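Local coordinates for Es1 family protein (Ehrlichia chaffeensis, PDB 3L3B) that probably acts in isoprenoid biosynthesis and carries an amidotransferase-like domain of the DJ-1/PfpI family, at residues B[143-148]-B[168-173]. Numbering follows the deposited sequence.
Sequences AVREFY and LKDIAK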
ATOM      1  N   ALA B 143      -9.734 -19.582 -11.831  1.00 14.93           N
ATOM      2  CA  ALA B 143      -8.373 -19.426 -11.355  1.00 15.16           C
ATOM      3  C   ALA B 143      -8.173 -20.034  -9.977  1.00 14.03           C
ATOM      4  O   ALA B 143      -7.244 -20.806  -9.788  1.00 14.94           O
ATOM      5  CB  ALA B 143      -7.973 -17.949 -11.332  1.00 13.94           C
ATOM      6  N   VAL B 144      -9.038 -19.691  -9.030  1.00 13.83           N
ATOM      7  CA  VAL B 144      -8.929 -20.224  -7.684  1.00 13.02           C
ATOM      8  C   VAL B 144      -9.196 -21.744  -7.681  1.00 13.00           C
ATOM      9  O   VAL B 144      -8.474 -22.452  -7.032  1.00 11.51           O
ATOM     10  CB  VAL B 144      -9.854 -19.528  -6.673  1.00 13.99           C
ATOM     11  CG1 VAL B 144      -9.671 -20.121  -5.319  1.00 12.06           C
ATOM     12  CG2 VAL B 144      -9.588 -17.957  -6.583  1.00 12.90           C
ATOM     13  N   ARG B 145     -10.202 -22.233  -8.426  1.00 13.25           N
ATOM     14  CA  ARG B 145     -10.416 -23.680  -8.561  1.00 13.87           C
ATOM     15  C   ARG B 145      -9.191 -24.388  -9.172  1.00 13.59           C
ATOM     16  O   ARG B 145      -8.905 -25.529  -8.811  1.00 13.06           O
ATOM     17  CB  ARG B 145     -11.664 -23.984  -9.414  1.00 14.73           C
ATOM     18  CG  ARG B 145     -12.991 -23.532  -8.781  1.00 16.39           C
ATOM     19  CD  ARG B 145     -13.505 -24.622  -7.887  1.00 21.26           C
ATOM     20  NE  ARG B 145     -14.877 -24.453  -7.411  1.00 21.54           N
ATOM     21  CZ  ARG B 145     -15.926 -25.150  -7.819  1.00 20.52           C
ATOM     22  NH1 ARG B 145     -17.112 -24.930  -7.245  1.00 19.86           N
ATOM     23  NH2 ARG B 145     -15.803 -26.070  -8.779  1.00 22.28           N
ATOM     24  N   GLU B 146      -8.470 -23.735 -10.102  1.00 13.09           N
ATOM     25  CA  GLU B 146      -7.290 -24.375 -10.682  1.00 12.31           C
ATOM     26  C   GLU B 146      -6.203 -24.557  -9.641  1.00 11.03           C
ATOM     27  O   GLU B 146      -5.564 -25.600  -9.583  1.00  9.55           O
ATOM     28  CB  GLU B 146      -6.742 -23.638 -11.907  1.00 13.04           C
ATOM     29  CG  GLU B 146      -7.473 -23.958 -13.188  1.00 17.29           C
ATOM     30  CD  GLU B 146      -6.768 -23.399 -14.401  1.00 20.64           C
ATOM     31  OE1 GLU B 146      -5.836 -24.056 -14.896  1.00 21.07           O
ATOM     32  OE2 GLU B 146      -7.132 -22.290 -14.844  1.00 25.34           O
ATOM     33  N   PHE B 147      -6.009 -23.549  -8.805  1.00 10.90           N
ATOM     34  CA  PHE B 147      -5.055 -23.660  -7.689  1.00 10.45           C
ATOM     35  C   PHE B 147      -5.550 -24.753  -6.737  1.00  9.91           C
ATOM     36  O   PHE B 147      -4.778 -25.621  -6.339  1.00 10.05           O
ATOM     37  CB  PHE B 147      -4.899 -22.349  -6.932  1.00 10.29           C
ATOM     38  CG  PHE B 147      -3.843 -21.426  -7.520  1.00 10.63           C
ATOM     39  CD1 PHE B 147      -2.492 -21.603  -7.201  1.00 10.83           C
ATOM     40  CD2 PHE B 147      -4.188 -20.470  -8.428  1.00  9.95           C
ATOM     41  CE1 PHE B 147      -1.504 -20.787  -7.754  1.00 13.91           C
ATOM     42  CE2 PHE B 147      -3.211 -19.660  -8.991  1.00 12.23           C
ATOM     43  CZ  PHE B 147      -1.863 -19.825  -8.634  1.00 10.81           C
ATOM     44  N   TYR B 148      -6.826 -24.726  -6.399  1.00  9.50           N
ATOM     45  CA  TYR B 148      -7.365 -25.728  -5.452  1.00 10.48           C
ATOM     46  C   TYR B 148      -7.265 -27.127  -6.009  1.00 10.91           C
ATOM     47  O   TYR B 148      -6.811 -28.064  -5.319  1.00  9.59           O
ATOM     48  CB  TYR B 148      -8.812 -25.428  -5.071  1.00 11.05           C
ATOM     49  CG  TYR B 148      -9.357 -26.444  -4.119  1.00 10.11           C
ATOM     50  CD1 TYR B 148      -8.981 -26.437  -2.791  1.00  9.72           C
ATOM     51  CD2 TYR B 148     -10.214 -27.446  -4.562  1.00  9.27           C
ATOM     52  CE1 TYR B 148      -9.460 -27.403  -1.921  1.00  9.79           C
ATOM     53  CE2 TYR B 148     -10.710 -28.426  -3.688  1.00 10.13           C
ATOM     54  CZ  TYR B 148     -10.326 -28.378  -2.373  1.00  9.88           C
ATOM     55  OH  TYR B 148     -10.762 -29.348  -1.505  1.00  9.90           O
ATOM     56  N   LEU B 168     -15.706 -22.511  -3.561  1.00  5.80           N
ATOM     57  CA  LEU B 168     -15.367 -23.950  -3.376  1.00  8.10           C
ATOM     58  C   LEU B 168     -16.529 -24.860  -2.864  1.00  8.27           C
ATOM     59  O   LEU B 168     -16.399 -26.088  -2.817  1.00  7.80           O
ATOM     60  CB  LEU B 168     -14.159 -24.079  -2.480  1.00  7.31           C
ATOM     61  CG  LEU B 168     -12.840 -23.565  -3.049  1.00  7.22           C
ATOM     62  CD1 LEU B 168     -11.733 -23.584  -1.976  1.00  5.72           C
ATOM     63  CD2 LEU B 168     -12.429 -24.322  -4.355  1.00  8.25           C
ATOM     64  N   LYS B 169     -17.653 -24.266  -2.498  1.00  9.52           N
ATOM     65  CA  LYS B 169     -18.667 -24.956  -1.693  1.00 11.26           C
ATOM     66  C   LYS B 169     -19.279 -26.201  -2.320  1.00 11.15           C
ATOM     67  O   LYS B 169     -19.741 -27.074  -1.600  1.00  9.73           O
ATOM     68  CB  LYS B 169     -19.798 -23.995  -1.318  1.00 12.41           C
ATOM     69  CG  LYS B 169     -20.818 -23.800  -2.410  1.00 17.55           C
ATOM     70  CD  LYS B 169     -21.640 -22.531  -2.166  1.00 24.79           C
ATOM     71  CE  LYS B 169     -23.037 -22.830  -1.612  1.00 26.90           C
ATOM     72  NZ  LYS B 169     -23.908 -21.615  -1.905  1.00 27.68           N
ATOM     73  N   ASP B 170     -19.306 -26.265  -3.646  1.00 11.15           N
ATOM     74  CA  ASP B 170     -19.847 -27.444  -4.320  1.00 12.85           C
ATOM     75  C   ASP B 170     -18.897 -28.622  -4.323  1.00 11.55           C
ATOM     76  O   ASP B 170     -19.324 -29.717  -4.514  1.00 10.94           O
ATOM     77  CB  ASP B 170     -20.239 -27.125  -5.756  1.00 13.93           C
ATOM     78  CG  ASP B 170     -21.315 -26.047  -5.831  1.00 17.90           C
ATOM     79  OD1 ASP B 170     -22.304 -26.097  -5.025  1.00 21.49           O
ATOM     80  OD2 ASP B 170     -21.161 -25.163  -6.694  1.00 22.18           O
ATOM     81  N   ILE B 171     -17.613 -28.385  -4.107  1.00 10.86           N
ATOM     82  CA  ILE B 171     -16.632 -29.454  -4.113  1.00 11.48           C
ATOM     83  C   ILE B 171     -15.878 -29.614  -2.784  1.00 10.48           C
ATOM     84  O   ILE B 171     -15.192 -30.600  -2.600  1.00  8.13           O
ATOM     85  CB  ILE B 171     -15.616 -29.286  -5.294  1.00 12.10           C
ATOM     86  CG1 ILE B 171     -14.780 -28.021  -5.127  1.00 11.88           C
ATOM     87  CG2 ILE B 171     -16.368 -29.340  -6.680  1.00 14.91           C
ATOM     88  CD1 ILE B 171     -13.619 -27.875  -6.146  1.00 14.96           C
ATOM     89  N   ALA B 172     -16.017 -28.654  -1.854  1.00  9.22           N
ATOM     90  CA  ALA B 172     -15.353 -28.749  -0.575  1.00  9.41           C
ATOM     91  C   ALA B 172     -16.049 -27.903   0.511  1.00  9.05           C
ATOM     92  O   ALA B 172     -16.654 -26.859   0.211  1.00 12.03           O
ATOM     93  CB  ALA B 172     -13.889 -28.266  -0.748  1.00  6.82           C
ATOM     94  N   LYS B 173     -15.889 -28.297   1.767  1.00  8.25           N
ATOM     95  CA  LYS B 173     -16.391 -27.521   2.903  1.00  8.16           C
ATOM     96  C   LYS B 173     -15.144 -27.028   3.642  1.00  9.34           C
ATOM     97  O   LYS B 173     -14.531 -27.819   4.345  1.00 10.83           O
ATOM     98  CB  LYS B 173     -17.233 -28.433   3.803  1.00  7.74           C
ATOM     99  CG  LYS B 173     -17.588 -27.871   5.194  1.00  7.29           C
ATOM    100  CD  LYS B 173     -18.651 -28.638   5.950  1.00  8.96           C
ATOM    101  CE  LYS B 173     -20.033 -28.459   5.394  1.00 11.22           C
ATOM    102  NZ  LYS B 173     -21.051 -28.842   6.460  1.00 12.07           N
TER
HETATM  103  O   HOH W   1     -19.626 -25.020  -8.856  1.00 22.31           O
HETATM  104  O   HOH W   2     -12.977 -31.741  -2.277  1.00 10.42           O
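Arg145 reaches from helix 138-149 to the turn that follows helix 160-168. Its chain is bent about the CB-CG bond (chi2 -87°), which lays CD against two methyls, Leu168 CD2 at 3.7 Å and Ile171 CD1. The Ile171 CD1 methyl also sits over one face of the guanidinium, offset toward its rim. Arg145 NE donates a hydrogen bond to the carbonyl of Leu167. Asp170 OD2 lies at the guanidinium edge, 4.1 Å from Arg145 NH1, too far for a salt bridge. One water bridges the two, accepting from Arg145 NH1 and donating to Asp170 OD2 at 2.7 Å.

One turn further on, Tyr148 packs its ring against the same loop. Leu168 CD1 lies over one ring face, and Leu168 CD2 packs 3.7 Å from Tyr148 CG. Ile171 CD1 approaches Tyr148 CD2 obliquely, and the same methyl touches both Arg145 and Tyr148. Ala172 CB approaches Tyr148 OH to 3.4 Å. That hydroxyl is hydrogen-bonded to Asn207.

Leu168 O accepts from both Ile171 N and Ala172 N, closing the turn that carries Ile171 and Ala172. The contact joins helix 138-149, before strand 154-157, to the loop after helix 160-168, which follows that strand, at the surface of the alpha/beta fold of the DJ-1/PfpI family.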